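Local coordinates for ferritin like protein (Caulobacter vibrioides, PDB 3HL1) that is of unknown function but belongs to the ferritin-like family and may bind metal, as many helical-bundle relatives do, at residues Ser98-Tyr103 against Arg114-Cys119; Tyr29-Tyr34 against Ala105-Leu110; Trp6-Leu11 against Glu156-His161. All blocks are in the same frame, centred on the assembly; numbering follows the deposited sequence.

Interactions 1 and 2 lie side by side, their centres about 13 Å apart, and share the loop leading into helix 112-121: interaction 1 lays residues 98-103 on that helix, while interaction 2 lays residues 105-110 on helix 8-35. Arg114 joins the two, its NH1 within 2.9 Å of Glu106 O. The centre of interaction 3 is about 35 Å from that of interaction 1 and about 36 Å from that of interaction 2, near the start of the same helix 8-35. Interaction 2 is buried and wholly van der Waals. Interactions 1 and 3 are partly buried, and each pairs packing against a ring face with one straight amide hydrogen bond to the backbone.

Interaction 1 (Ser98-Tyr103 against Arg114-Cys119); sequences SIFTPY and RVNTMC
Loop 98-103 lies across the side of helix 112-121, meeting it twice in quick succession: Phe100 CA is 4.9 Å from Asn116 CA, and Tyr103 CA is 5.0 Å from Thr117 CA, with the cis peptide before Pro102 turning the chain between them. Asn116 does most of the work. Its CG stands anti to the carbonyl carbon (chi1 -79°), which sends the amide into the curve of the loop, where ND2 donates to Pro102 O at 2.8 Å. The bond is nearly straight, 160° at the hydrogen, and arrives on a lone pair in the carbonyl plane, while the acceptor in turn lies close to the plane of the Asn116 amide. The other branch, OD1, sits at the edge of the Phe100 ring, the amide and ring planes turned 57° against each other.

Phe100 is clasped on both faces. Cys119 CB rides over one, 3.9 Å from the ring centroid in a CH-pi contact, with SG obliquely placed 4.8 Å from that centroid; Ile99 CG2 covers the opposite face. Further along, Tyr103 CB comes within 3.5 Å of Thr117 OG1, a hydroxyl bonded to Thr113 O of its own helix and to Ser104 N, the next residue of the loop. Arg241 of helix 233-242 also touches Phe100 and Asn116.

Because ND2 is committed to Pro102 O, the flip of the amide is set and OD1 is the atom turned to the aromatic edge. One buried amide thus satisfies a loop carbonyl next to the cis-proline turn and flanks the anchoring ring.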
ATOM      1  N   SER A  98      -4.651 -20.563  -5.456  1.00 32.75           N
ATOM      2  CA  SER A  98      -4.478 -22.020  -5.397  0.50 32.78           C
ATOM      3  C   SER A  98      -3.130 -22.392  -4.807  1.00 34.56           C
ATOM      4  O   SER A  98      -2.938 -23.512  -4.375  1.00 37.50           O
ATOM      5  CB  SER A  98      -4.601 -22.660  -6.787  0.50 32.55           C
ATOM      6  OG  SER A  98      -3.675 -22.091  -7.708  0.50 28.18           O
ATOM      7  N   ILE A  99      -2.178 -21.454  -4.825  1.00 35.64           N
ATOM      8  CA  ILE A  99      -0.840 -21.677  -4.282  1.00 38.19           C
ATOM      9  C   ILE A  99      -0.718 -21.114  -2.859  1.00 34.93           C
ATOM     10  O   ILE A  99      -0.267 -21.782  -1.960  1.00 33.54           O
ATOM     11  CB  ILE A  99       0.215 -21.009  -5.178  1.00 39.55           C
ATOM     12  CG1 ILE A  99       0.169 -21.621  -6.600  1.00 46.51           C
ATOM     13  CG2 ILE A  99       1.605 -21.146  -4.553  1.00 42.77           C
ATOM     14  CD1 ILE A  99       0.678 -20.681  -7.717  1.00 44.01           C
ATOM     15  N   PHE A 100      -1.120 -19.856  -2.698  1.00 33.80           N
ATOM     16  CA  PHE A 100      -1.003 -19.128  -1.452  1.00 32.36           C
ATOM     17  C   PHE A 100      -2.295 -19.232  -0.707  1.00 30.75           C
ATOM     18  O   PHE A 100      -3.073 -18.300  -0.645  1.00 29.27           O
ATOM     19  CB  PHE A 100      -0.621 -17.672  -1.765  1.00 32.28           C
ATOM     20  CG  PHE A 100       0.646 -17.551  -2.536  1.00 28.93           C
ATOM     21  CD1 PHE A 100       1.868 -17.890  -1.945  1.00 39.05           C
ATOM     22  CD2 PHE A 100       0.637 -17.117  -3.858  1.00 36.61           C
ATOM     23  CE1 PHE A 100       3.071 -17.780  -2.656  1.00 41.97           C
ATOM     24  CE2 PHE A 100       1.837 -17.007  -4.585  1.00 42.10           C
ATOM     25  CZ  PHE A 100       3.059 -17.347  -3.980  1.00 39.57           C
ATOM     26  N   THR A 101      -2.547 -20.416  -0.158  1.00 29.01           N
ATOM     27  CA  THR A 101      -3.771 -20.670   0.582  1.00 30.56           C
ATOM     28  C   THR A 101      -3.416 -21.429   1.871  1.00 31.34           C
ATOM     29  O   THR A 101      -2.512 -22.285   1.869  1.00 30.85           O
ATOM     30  CB  THR A 101      -4.771 -21.466  -0.270  1.00 36.24           C
ATOM     31  OG1 THR A 101      -5.837 -21.908   0.546  1.00 35.99           O
ATOM     32  CG2 THR A 101      -4.145 -22.682  -0.845  1.00 25.82           C
ATOM     33  N   PRO A 102      -4.068 -21.093   2.994  1.00 29.12           N
ATOM     34  CA  PRO A 102      -5.121 -20.132   3.181  1.00 31.73           C
ATOM     35  C   PRO A 102      -4.650 -18.664   3.068  1.00 29.46           C
ATOM     36  O   PRO A 102      -3.458 -18.398   3.205  1.00 28.42           O
ATOM     37  CB  PRO A 102      -5.594 -20.429   4.603  1.00 29.01           C
ATOM     38  CG  PRO A 102      -4.358 -20.879   5.295  1.00 29.55           C
ATOM     39  CD  PRO A 102      -3.668 -21.721   4.278  1.00 33.51           C
ATOM     40  N   TYR A 103      -5.597 -17.769   2.845  1.00 29.82           N
ATOM     41  CA  TYR A 103      -5.326 -16.327   2.768  1.00 32.40           C
ATOM     42  C   TYR A 103      -6.579 -15.525   3.212  1.00 35.11           C
ATOM     43  O   TYR A 103      -7.676 -16.091   3.276  1.00 33.85           O
ATOM     44  CB  TYR A 103      -4.878 -16.009   1.351  1.00 33.35           C
ATOM     45  CG  TYR A 103      -5.998 -15.739   0.353  1.00 35.16           C
ATOM     46  CD1 TYR A 103      -6.676 -16.757  -0.317  1.00 38.84           C
ATOM     47  CD2 TYR A 103      -6.334 -14.440   0.067  1.00 41.97           C
ATOM     48  CE1 TYR A 103      -7.696 -16.450  -1.231  1.00 43.37           C
ATOM     49  CE2 TYR A 103      -7.321 -14.136  -0.801  1.00 49.59           C
ATOM     50  CZ  TYR A 103      -7.992 -15.116  -1.459  1.00 44.44           C
ATOM     51  OH  TYR A 103      -8.944 -14.657  -2.343  1.00 54.04           O
ATOM     52  N   ARG A 114      -1.706 -14.754   6.810  1.00 28.05           N
ATOM     53  CA  ARG A 114      -1.226 -13.386   6.543  1.00 28.92           C
ATOM     54  C   ARG A 114      -0.022 -13.364   5.596  1.00 31.29           C
ATOM     55  O   ARG A 114       0.026 -12.547   4.708  1.00 28.82           O
ATOM     56  CB  ARG A 114      -0.903 -12.640   7.836  1.00 28.68           C
ATOM     57  CG  ARG A 114      -1.970 -11.669   8.345  1.00 27.60           C
ATOM     58  CD  ARG A 114      -3.417 -12.217   8.274  1.00 25.67           C
ATOM     59  NE  ARG A 114      -3.687 -13.294   9.212  1.00 31.36           N
ATOM     60  CZ  ARG A 114      -4.912 -13.663   9.555  1.00 30.33           C
ATOM     61  NH1 ARG A 114      -5.983 -13.040   9.108  1.00 29.54           N
ATOM     62  NH2 ARG A 114      -5.086 -14.683  10.322  1.00 31.89           N
ATOM     63  N   VAL A 115       0.949 -14.246   5.785  1.00 30.20           N
ATOM     64  CA  VAL A 115       2.104 -14.281   4.886  1.00 30.42           C
ATOM     65  C   VAL A 115       1.680 -14.688   3.485  1.00 27.60           C
ATOM     66  O   VAL A 115       2.091 -14.066   2.512  1.00 28.19           O
ATOM     67  CB  VAL A 115       3.214 -15.180   5.442  1.00 30.48           C
ATOM     68  CG1 VAL A 115       4.289 -15.394   4.357  1.00 30.29           C
ATOM     69  CG2 VAL A 115       3.776 -14.447   6.690  1.00 29.69           C
ATOM     70  N   ASN A 116       0.771 -15.662   3.365  1.00 30.02           N
ATOM     71  CA  ASN A 116       0.218 -15.987   2.041  1.00 29.73           C
ATOM     72  C   ASN A 116      -0.430 -14.785   1.319  1.00 27.10           C
ATOM     73  O   ASN A 116      -0.182 -14.571   0.096  1.00 28.48           O
ATOM     74  CB  ASN A 116      -0.824 -17.129   2.113  1.00 30.33           C
ATOM     75  CG  ASN A 116      -0.192 -18.496   2.218  1.00 30.86           C
ATOM     76  OD1 ASN A 116       0.970 -18.703   1.826  1.00 33.46           O
ATOM     77  ND2 ASN A 116      -0.946 -19.445   2.774  1.00 31.80           N
ATOM     78  N   THR A 117      -1.262 -14.050   2.053  1.00 29.32           N
ATOM     79  CA  THR A 117      -1.908 -12.818   1.568  1.00 28.20           C
ATOM     80  C   THR A 117      -0.883 -11.771   1.107  1.00 29.33           C
ATOM     81  O   THR A 117      -1.072 -11.150   0.083  1.00 29.20           O
ATOM     82  CB  THR A 117      -2.828 -12.245   2.635  1.00 29.17           C
ATOM     83  OG1 THR A 117      -3.688 -13.284   3.115  1.00 33.13           O
ATOM     84  CG2 THR A 117      -3.668 -11.057   2.063  1.00 24.31           C
HETATM   85  N   MSE A 118       0.191 -11.580   1.891  1.00 29.38           N
HETATM   86  CA  MSE A 118       1.297 -10.672   1.524  1.00 30.39           C
HETATM   87  C   MSE A 118       1.991 -11.074   0.215  1.00 30.89           C
HETATM   88  O   MSE A 118       2.253 -10.209  -0.638  1.00 31.76           O
HETATM   89  CB  MSE A 118       2.266 -10.545   2.694  1.00 26.70           C
HETATM   90  CG  MSE A 118       1.583  -9.862   3.834  1.00 31.01           C
HETATM   91 SE   MSE A 118       2.666  -9.848   5.430  0.75 29.48          SE
HETATM   92  CE  MSE A 118       3.760  -8.628   4.988  1.00 32.23           C
ATOM     93  N   CYS A 119       2.138 -12.383   0.008  1.00 30.52           N
ATOM     94  CA  CYS A 119       2.688 -12.940  -1.241  1.00 30.39           C
ATOM     95  C   CYS A 119       1.743 -12.676  -2.413  1.00 28.32           C
ATOM     96  O   CYS A 119       2.171 -12.260  -3.496  1.00 29.17           O
ATOM     97  CB  CYS A 119       2.965 -14.443  -1.131  1.00 28.00           C
ATOM     98  SG  CYS A 119       4.366 -14.878  -0.065  1.00 32.41           S
TER

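Interaction 2 (Tyr29-Tyr34 against Ala105-Leu110); sequences YLTVLY and AELGPL
Val32 leads this contact, and its two methyls divide the loop 105-110 between them. From CB the side chain forks across the surface of helix 8-35. CG1 stands anti to the backbone N (chi1 173°) and reaches Leu110, 3.6 Å from its CD1 and 3.7 Å from its CA, so that it touches both the tip and the root of that leucine as the two side chains cross obliquely. CG2, beside the backbone N, turns to the loop backbone instead and lies 3.6 Å from Gly108 O and 3.9 Å from Pro109 O. The close backbone approach matches the short separation of 4.6 Å between Val32 CA and Pro109 CA.

Thr31, one residue earlier, works the other end of the loop. Its CG2, anti to the backbone N, comes within 3.5 Å of the same Gly108 O, which therefore rests against a methyl from each of two successive helix residues. Its hydroxyl is hydrogen-bonded to Pro27 O, one turn back in its own helix, and with Tyr316 OH near the C-terminus, and OG1 lies loosely beside the Leu107 methyls, 4.1 Å from CD2. Gly108 is almost fully extended; a CB there would face away from the helix, toward Pro109 CD, so the following proline, not the helix, crowds that side.

Ser35 OG, near the end of the helix, is hydrogen-bonded with both Val32 O and Leu110 N, a polar link beside the methyl contacts. Around the site, Val32 also packs on Arg114 of helix 112-121 and Ile47 of helix 42-67, while Leu110 leans on Val115. Helix 292-309 brings Trp308 against Pro109 and bonds its NE1 to Thr31 O, so the loop is held between helices 8-35, 112-121 and 292-309, while helix 42-67 backs Val32.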
ATOM      1  N   TYR A  29       0.314  -4.820   6.660  1.00 27.51           N
ATOM      2  CA  TYR A  29       1.683  -5.127   6.933  1.00 27.53           C
ATOM      3  C   TYR A  29       2.079  -4.687   8.337  1.00 28.27           C
ATOM      4  O   TYR A  29       2.852  -5.354   8.985  1.00 28.86           O
ATOM      5  CB  TYR A  29       2.617  -4.449   5.930  1.00 26.33           C
ATOM      6  CG  TYR A  29       2.577  -4.946   4.495  1.00 27.59           C
ATOM      7  CD1 TYR A  29       1.577  -5.825   4.032  1.00 29.73           C
ATOM      8  CD2 TYR A  29       3.407  -4.349   3.538  1.00 33.71           C
ATOM      9  CE1 TYR A  29       1.528  -6.221   2.705  1.00 31.93           C
ATOM     10  CE2 TYR A  29       3.308  -4.689   2.184  1.00 32.29           C
ATOM     11  CZ  TYR A  29       2.392  -5.630   1.771  1.00 33.44           C
ATOM     12  OH  TYR A  29       2.297  -5.949   0.408  1.00 35.22           O
ATOM     13  N   LEU A  30       1.618  -3.522   8.773  1.00 26.59           N
ATOM     14  CA  LEU A  30       1.954  -3.015  10.099  1.00 28.24           C
ATOM     15  C   LEU A  30       1.422  -3.927  11.192  1.00 29.59           C
ATOM     16  O   LEU A  30       2.106  -4.184  12.211  1.00 28.23           O
ATOM     17  CB  LEU A  30       1.405  -1.594  10.320  1.00 31.77           C
ATOM     18  CG  LEU A  30       2.180  -0.425   9.677  1.00 28.29           C
ATOM     19  CD1 LEU A  30       1.352   0.905   9.785  1.00 29.76           C
ATOM     20  CD2 LEU A  30       3.640  -0.320  10.251  1.00 27.39           C
ATOM     21  N   THR A  31       0.194  -4.395  10.997  1.00 27.85           N
ATOM     22  CA  THR A  31      -0.474  -5.323  11.925  1.00 29.26           C
ATOM     23  C   THR A  31       0.329  -6.617  12.069  1.00 28.93           C
ATOM     24  O   THR A  31       0.588  -7.034  13.194  1.00 30.90           O
ATOM     25  CB  THR A  31      -1.938  -5.566  11.524  1.00 27.36           C
ATOM     26  OG1 THR A  31      -2.596  -4.292  11.524  1.00 28.79           O
ATOM     27  CG2 THR A  31      -2.624  -6.531  12.544  1.00 30.87           C
ATOM     28  N   VAL A  32       0.782  -7.183  10.949  1.00 27.91           N
ATOM     29  CA  VAL A  32       1.716  -8.353  10.972  1.00 24.16           C
ATOM     30  C   VAL A  32       3.019  -8.002  11.644  1.00 28.76           C
ATOM     31  O   VAL A  32       3.472  -8.736  12.509  1.00 28.68           O
ATOM     32  CB  VAL A  32       1.972  -8.904   9.547  1.00 22.87           C
ATOM     33  CG1 VAL A  32       3.072 -10.000   9.520  1.00 29.64           C
ATOM     34  CG2 VAL A  32       0.623  -9.354   8.973  1.00 23.57           C
ATOM     35  N   LEU A  33       3.631  -6.894  11.246  1.00 28.64           N
ATOM     36  CA  LEU A  33       4.915  -6.477  11.811  1.00 29.26           C
ATOM     37  C   LEU A  33       4.916  -6.467  13.323  1.00 29.30           C
ATOM     38  O   LEU A  33       5.716  -7.102  13.969  1.00 31.02           O
ATOM     39  CB  LEU A  33       5.287  -5.065  11.323  1.00 29.51           C
ATOM     40  CG  LEU A  33       6.609  -4.469  11.729  1.00 27.28           C
ATOM     41  CD1 LEU A  33       7.812  -5.399  11.233  1.00 33.72           C
ATOM     42  CD2 LEU A  33       6.730  -2.973  11.297  1.00 30.39           C
ATOM     43  N   TYR A  34       4.010  -5.708  13.897  1.00 31.56           N
ATOM     44  CA  TYR A  34       4.030  -5.499  15.347  1.00 32.08           C
ATOM     45  C   TYR A  34       3.567  -6.704  16.139  1.00 30.45           C
ATOM     46  O   TYR A  34       3.847  -6.778  17.342  1.00 30.98           O
ATOM     47  CB  TYR A  34       3.247  -4.232  15.726  1.00 29.44           C
ATOM     48  CG  TYR A  34       4.025  -2.981  15.428  1.00 31.59           C
ATOM     49  CD1 TYR A  34       5.162  -2.664  16.154  1.00 32.44           C
ATOM     50  CD2 TYR A  34       3.689  -2.159  14.347  1.00 32.32           C
ATOM     51  CE1 TYR A  34       5.912  -1.538  15.866  1.00 41.28           C
ATOM     52  CE2 TYR A  34       4.446  -1.037  14.046  1.00 29.58           C
ATOM     53  CZ  TYR A  34       5.542  -0.725  14.822  1.00 37.83           C
ATOM     54  OH  TYR A  34       6.281   0.384  14.549  1.00 35.02           O
ATOM     55  N   ALA A 105      -8.254 -11.155   3.777  1.00 30.93           N
ATOM     56  CA  ALA A 105      -8.108  -9.722   3.871  1.00 32.86           C
ATOM     57  C   ALA A 105      -8.271  -9.239   5.321  1.00 32.58           C
ATOM     58  O   ALA A 105      -8.076  -8.064   5.605  1.00 32.54           O
ATOM     59  CB  ALA A 105      -9.090  -8.989   2.946  1.00 32.75           C
ATOM     60  N   GLU A 106      -8.598 -10.142   6.244  1.00 29.41           N
ATOM     61  CA  GLU A 106      -8.721  -9.788   7.637  1.00 27.40           C
ATOM     62  C   GLU A 106      -7.377  -9.645   8.244  1.00 29.19           C
ATOM     63  O   GLU A 106      -6.451 -10.389   7.931  1.00 26.40           O
ATOM     64  CB  GLU A 106      -9.504 -10.830   8.415  1.00 32.15           C
ATOM     65  CG  GLU A 106     -10.915 -11.017   7.911  1.00 30.16           C
ATOM     66  CD  GLU A 106     -11.641 -12.070   8.762  1.00 44.06           C
ATOM     67  OE1 GLU A 106     -11.297 -12.287   9.931  1.00 52.27           O
ATOM     68  OE2 GLU A 106     -12.557 -12.682   8.249  1.00 47.09           O
ATOM     69  N   LEU A 107      -7.277  -8.691   9.155  1.00 28.69           N
ATOM     70  CA  LEU A 107      -6.029  -8.409   9.832  1.00 29.24           C
ATOM     71  C   LEU A 107      -5.662  -9.533  10.823  1.00 30.56           C
ATOM     72  O   LEU A 107      -6.555 -10.113  11.409  1.00 30.06           O
ATOM     73  CB  LEU A 107      -6.198  -7.087  10.581  1.00 34.54           C
ATOM     74  CG  LEU A 107      -6.455  -5.868   9.709  1.00 29.51           C
ATOM     75  CD1 LEU A 107      -6.671  -4.619  10.608  1.00 29.10           C
ATOM     76  CD2 LEU A 107      -5.338  -5.579   8.725  1.00 24.26           C
ATOM     77  N   GLY A 108      -4.354  -9.802  11.009  1.00 29.38           N
ATOM     78  CA  GLY A 108      -3.882 -10.830  11.906  1.00 30.27           C
ATOM     79  C   GLY A 108      -2.373 -10.765  12.088  1.00 29.25           C
ATOM     80  O   GLY A 108      -1.730  -9.817  11.599  1.00 27.49           O
ATOM     81  N   PRO A 109      -1.803 -11.749  12.823  1.00 30.05           N
ATOM     82  CA  PRO A 109      -0.402 -11.743  13.151  1.00 27.45           C
ATOM     83  C   PRO A 109       0.417 -12.356  12.022  1.00 27.66           C
ATOM     84  O   PRO A 109      -0.129 -12.652  10.944  1.00 27.23           O
ATOM     85  CB  PRO A 109      -0.343 -12.604  14.421  1.00 28.27           C
ATOM     86  CG  PRO A 109      -1.391 -13.612  14.198  1.00 31.68           C
ATOM     87  CD  PRO A 109      -2.494 -12.891  13.440  1.00 25.20           C
ATOM     88  N   LEU A 110       1.722 -12.489  12.250  1.00 29.34           N
ATOM     89  CA  LEU A 110       2.580 -13.218  11.318  1.00 27.47           C
ATOM     90  C   LEU A 110       2.163 -14.703  11.401  1.00 31.68           C
ATOM     91  O   LEU A 110       2.634 -15.426  12.215  1.00 29.68           O
ATOM     92  CB  LEU A 110       4.040 -13.059  11.693  1.00 29.96           C
ATOM     93  CG  LEU A 110       4.955 -13.793  10.691  1.00 34.49           C
ATOM     94  CD1 LEU A 110       5.006 -12.997   9.348  1.00 34.87           C
ATOM     95  CD2 LEU A 110       6.360 -13.939  11.318  1.00 33.14           C
TER

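Interaction 3 (Trp6-Leu11 against Glu156-His161); sequences WTLPRL and EQLRGH
At the centre of the contact is Leu158, whose CD1 methyl plugs into the turn that starts helix 8-35. Leu158 CD1 meets Leu11 CD2 tip to tip at 3.7 Å, and the same CD1 lies 3.6 Å from Thr7 O, with Trp6 CB also beside it. Next to it, Leu8 presses CD2 over one face of the His161 ring, 3.8 Å from the centroid and 21° off the normal, a CH-pi contact. The histidine is turned so that ND1 makes a weak bond to Leu158 O within its own segment.

At the polar edge, the extended side chain of Gln157 reaches across to take the Trp6 N-H on OE1, at 2.7 Å and 159°. The N-H approaches in the plane of the Gln157 side-chain carbonyl, and the amide stands almost perpendicular to the indole. Gln157 NE2 bonds to Pro4 O, so one amide grips the N-terminal arm twice; the Trp6 indole NE1 is held by Leu134 O.

Thr7 is the N-cap of helix 8-35, its OG1 accepting weakly from Arg10 N. The start of helix 8-35 is thus tied to the end of helix 144-157, an interhelical end contact consistent with the all-helical, ferritin-like fold.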
ATOM      1  N   TRP A   6      -8.228   6.960 -23.093  1.00 37.24           N
ATOM      2  CA  TRP A   6      -8.471   7.265 -21.686  1.00 33.82           C
ATOM      3  C   TRP A   6      -9.037   8.648 -21.550  1.00 31.91           C
ATOM      4  O   TRP A   6      -8.564   9.562 -22.200  1.00 33.31           O
ATOM      5  CB  TRP A   6      -7.152   7.205 -20.885  1.00 32.55           C
ATOM      6  CG  TRP A   6      -6.821   5.821 -20.484  1.00 35.18           C
ATOM      7  CD1 TRP A   6      -6.612   4.765 -21.333  1.00 33.64           C
ATOM      8  CD2 TRP A   6      -6.712   5.296 -19.146  1.00 31.98           C
ATOM      9  NE1 TRP A   6      -6.371   3.620 -20.613  1.00 32.47           N
ATOM     10  CE2 TRP A   6      -6.393   3.914 -19.270  1.00 35.75           C
ATOM     11  CE3 TRP A   6      -6.835   5.860 -17.859  1.00 32.04           C
ATOM     12  CZ2 TRP A   6      -6.225   3.078 -18.164  1.00 31.51           C
ATOM     13  CZ3 TRP A   6      -6.659   5.054 -16.769  1.00 29.99           C
ATOM     14  CH2 TRP A   6      -6.339   3.663 -16.916  1.00 31.33           C
ATOM     15  N   THR A   7     -10.014   8.806 -20.677  1.00 30.88           N
ATOM     16  CA  THR A   7     -10.511  10.105 -20.291  1.00 31.74           C
ATOM     17  C   THR A   7      -9.828  10.563 -18.983  1.00 29.07           C
ATOM     18  O   THR A   7      -9.360   9.754 -18.192  1.00 28.21           O
ATOM     19  CB  THR A   7     -12.061  10.133 -20.134  1.00 29.93           C
ATOM     20  OG1 THR A   7     -12.482   9.408 -18.984  1.00 33.49           O
ATOM     21  CG2 THR A   7     -12.783   9.591 -21.383  1.00 32.17           C
ATOM     22  N   LEU A   8      -9.768  11.868 -18.798  1.00 27.53           N
ATOM     23  CA  LEU A   8      -9.188  12.455 -17.604  1.00 27.61           C
ATOM     24  C   LEU A   8      -9.886  11.995 -16.307  1.00 26.36           C
ATOM     25  O   LEU A   8      -9.210  11.610 -15.356  1.00 27.58           O
ATOM     26  CB  LEU A   8      -9.072  13.987 -17.716  1.00 28.81           C
ATOM     27  CG  LEU A   8      -8.165  14.646 -16.642  1.00 27.34           C
ATOM     28  CD1 LEU A   8      -6.708  14.084 -16.656  1.00 27.91           C
ATOM     29  CD2 LEU A   8      -8.188  16.174 -16.736  1.00 28.31           C
ATOM     30  N   PRO A   9     -11.226  11.979 -16.263  1.00 26.53           N
ATOM     31  CA  PRO A   9     -11.860  11.446 -15.048  1.00 29.14           C
ATOM     32  C   PRO A   9     -11.484   9.999 -14.694  1.00 25.19           C
ATOM     33  O   PRO A   9     -11.302   9.663 -13.501  1.00 26.85           O
ATOM     34  CB  PRO A   9     -13.362  11.643 -15.305  1.00 30.96           C
ATOM     35  CG  PRO A   9     -13.454  12.711 -16.368  1.00 29.34           C
ATOM     36  CD  PRO A   9     -12.210  12.545 -17.219  1.00 27.88           C
ATOM     37  N   ARG A  10     -11.356   9.149 -15.684  1.00 27.31           N
ATOM     38  CA  ARG A  10     -10.985   7.772 -15.462  1.00 26.89           C
ATOM     39  C   ARG A  10      -9.544   7.635 -15.026  1.00 29.31           C
ATOM     40  O   ARG A  10      -9.225   6.766 -14.226  1.00 29.52           O
ATOM     41  CB  ARG A  10     -11.289   6.937 -16.718  1.00 29.13           C
ATOM     42  CG  ARG A  10     -12.792   6.823 -17.035  1.00 33.41           C
ATOM     43  CD  ARG A  10     -13.455   5.585 -16.462  1.00 54.94           C
ATOM     44  NE  ARG A  10     -14.914   5.499 -16.693  1.00 56.76           N
ATOM     45  CZ  ARG A  10     -15.531   5.279 -17.874  1.00 71.35           C
ATOM     46  NH1 ARG A  10     -14.853   5.121 -19.008  1.00 72.57           N
ATOM     47  NH2 ARG A  10     -16.868   5.220 -17.931  1.00 67.67           N
ATOM     48  N   LEU A  11      -8.675   8.491 -15.548  1.00 26.31           N
ATOM     49  CA  LEU A  11      -7.259   8.506 -15.110  1.00 26.90           C
ATOM     50  C   LEU A  11      -7.255   8.880 -13.651  1.00 23.61           C
ATOM     51  O   LEU A  11      -6.656   8.165 -12.825  1.00 26.46           O
ATOM     52  CB  LEU A  11      -6.415   9.474 -15.955  1.00 27.75           C
ATOM     53  CG  LEU A  11      -4.957   9.579 -15.462  1.00 26.05           C
ATOM     54  CD1 LEU A  11      -4.320   8.202 -15.576  1.00 29.56           C
ATOM     55  CD2 LEU A  11      -4.201  10.610 -16.249  1.00 26.84           C
ATOM     56  N   GLU A 156       0.308   8.463 -20.408  1.00 29.26           N
ATOM     57  CA  GLU A 156       0.888   8.865 -21.670  1.00 33.01           C
ATOM     58  C   GLU A 156      -0.073   9.637 -22.537  1.00 31.23           C
ATOM     59  O   GLU A 156       0.272  10.664 -23.109  1.00 33.44           O
ATOM     60  CB  GLU A 156       1.353   7.645 -22.445  1.00 32.44           C
ATOM     61  CG  GLU A 156       2.400   7.991 -23.476  1.00 41.84           C
ATOM     62  CD  GLU A 156       2.015   7.604 -24.828  1.00 59.06           C
ATOM     63  OE1 GLU A 156       1.001   8.161 -25.305  1.00 67.51           O
ATOM     64  OE2 GLU A 156       2.736   6.763 -25.421  1.00 69.15           O
ATOM     65  N   GLN A 157      -1.287   9.132 -22.674  1.00 32.85           N
ATOM     66  CA  GLN A 157      -2.279   9.767 -23.513  1.00 33.23           C
ATOM     67  C   GLN A 157      -2.647  11.127 -23.018  1.00 33.48           C
ATOM     68  O   GLN A 157      -2.921  12.025 -23.831  1.00 31.48           O
ATOM     69  CB  GLN A 157      -3.558   8.939 -23.576  1.00 33.46           C
ATOM     70  CG  GLN A 157      -3.377   7.588 -24.295  1.00 38.74           C
ATOM     71  CD  GLN A 157      -4.653   6.772 -24.368  1.00 37.73           C
ATOM     72  OE1 GLN A 157      -5.741   7.281 -24.136  1.00 48.24           O
ATOM     73  NE2 GLN A 157      -4.525   5.505 -24.719  1.00 40.38           N
ATOM     74  N   LEU A 158      -2.664  11.289 -21.686  1.00 29.84           N
ATOM     75  CA  LEU A 158      -3.072  12.535 -21.072  1.00 28.30           C
ATOM     76  C   LEU A 158      -1.918  13.406 -20.536  1.00 29.00           C
ATOM     77  O   LEU A 158      -2.136  14.294 -19.716  1.00 28.15           O
ATOM     78  CB  LEU A 158      -4.094  12.214 -19.960  1.00 30.27           C
ATOM     79  CG  LEU A 158      -5.420  11.611 -20.465  1.00 32.33           C
ATOM     80  CD1 LEU A 158      -6.162  10.855 -19.407  1.00 28.95           C
ATOM     81  CD2 LEU A 158      -6.355  12.629 -21.125  1.00 30.33           C
ATOM     82  N   ARG A 159      -0.706  13.169 -21.026  1.00 29.35           N
ATOM     83  CA  ARG A 159       0.482  13.923 -20.618  1.00 29.62           C
ATOM     84  C   ARG A 159       0.444  15.451 -20.850  1.00 33.36           C
ATOM     85  O   ARG A 159       1.164  16.195 -20.186  1.00 31.51           O
ATOM     86  CB  ARG A 159       1.709  13.357 -21.282  1.00 33.62           C
ATOM     87  CG  ARG A 159       1.735  13.531 -22.825  1.00 30.21           C
ATOM     88  CD  ARG A 159       2.837  12.641 -23.383  1.00 35.81           C
ATOM     89  NE  ARG A 159       3.016  12.838 -24.807  1.00 36.10           N
ATOM     90  CZ  ARG A 159       2.328  12.228 -25.768  1.00 42.34           C
ATOM     91  NH1 ARG A 159       1.386  11.338 -25.521  1.00 42.90           N
ATOM     92  NH2 ARG A 159       2.602  12.519 -27.027  1.00 51.29           N
ATOM     93  N   GLY A 160      -0.439  15.917 -21.730  1.00 33.33           N
ATOM     94  CA  GLY A 160      -0.669  17.336 -21.872  1.00 31.18           C
ATOM     95  C   GLY A 160      -1.138  18.041 -20.638  1.00 33.74           C
ATOM     96  O   GLY A 160      -0.973  19.251 -20.522  1.00 32.72           O
ATOM     97  N   HIS A 161      -1.725  17.296 -19.698  1.00 31.24           N
ATOM     98  CA  HIS A 161      -2.178  17.837 -18.441  1.00 31.25           C
ATOM     99  C   HIS A 161      -1.093  17.965 -17.390  1.00 29.03           C
ATOM    100  O   HIS A 161      -1.351  18.544 -16.326  1.00 29.54           O
ATOM    101  CB  HIS A 161      -3.295  16.961 -17.889  1.00 30.06           C
ATOM    102  CG  HIS A 161      -4.580  17.123 -18.614  1.00 33.32           C
ATOM    103  ND1 HIS A 161      -4.978  16.251 -19.602  1.00 32.61           N
ATOM    104  CD2 HIS A 161      -5.554  18.068 -18.517  1.00 30.29           C
ATOM    105  CE1 HIS A 161      -6.153  16.639 -20.072  1.00 32.28           C
ATOM    106  NE2 HIS A 161      -6.514  17.749 -19.451  1.00 37.67           N
TER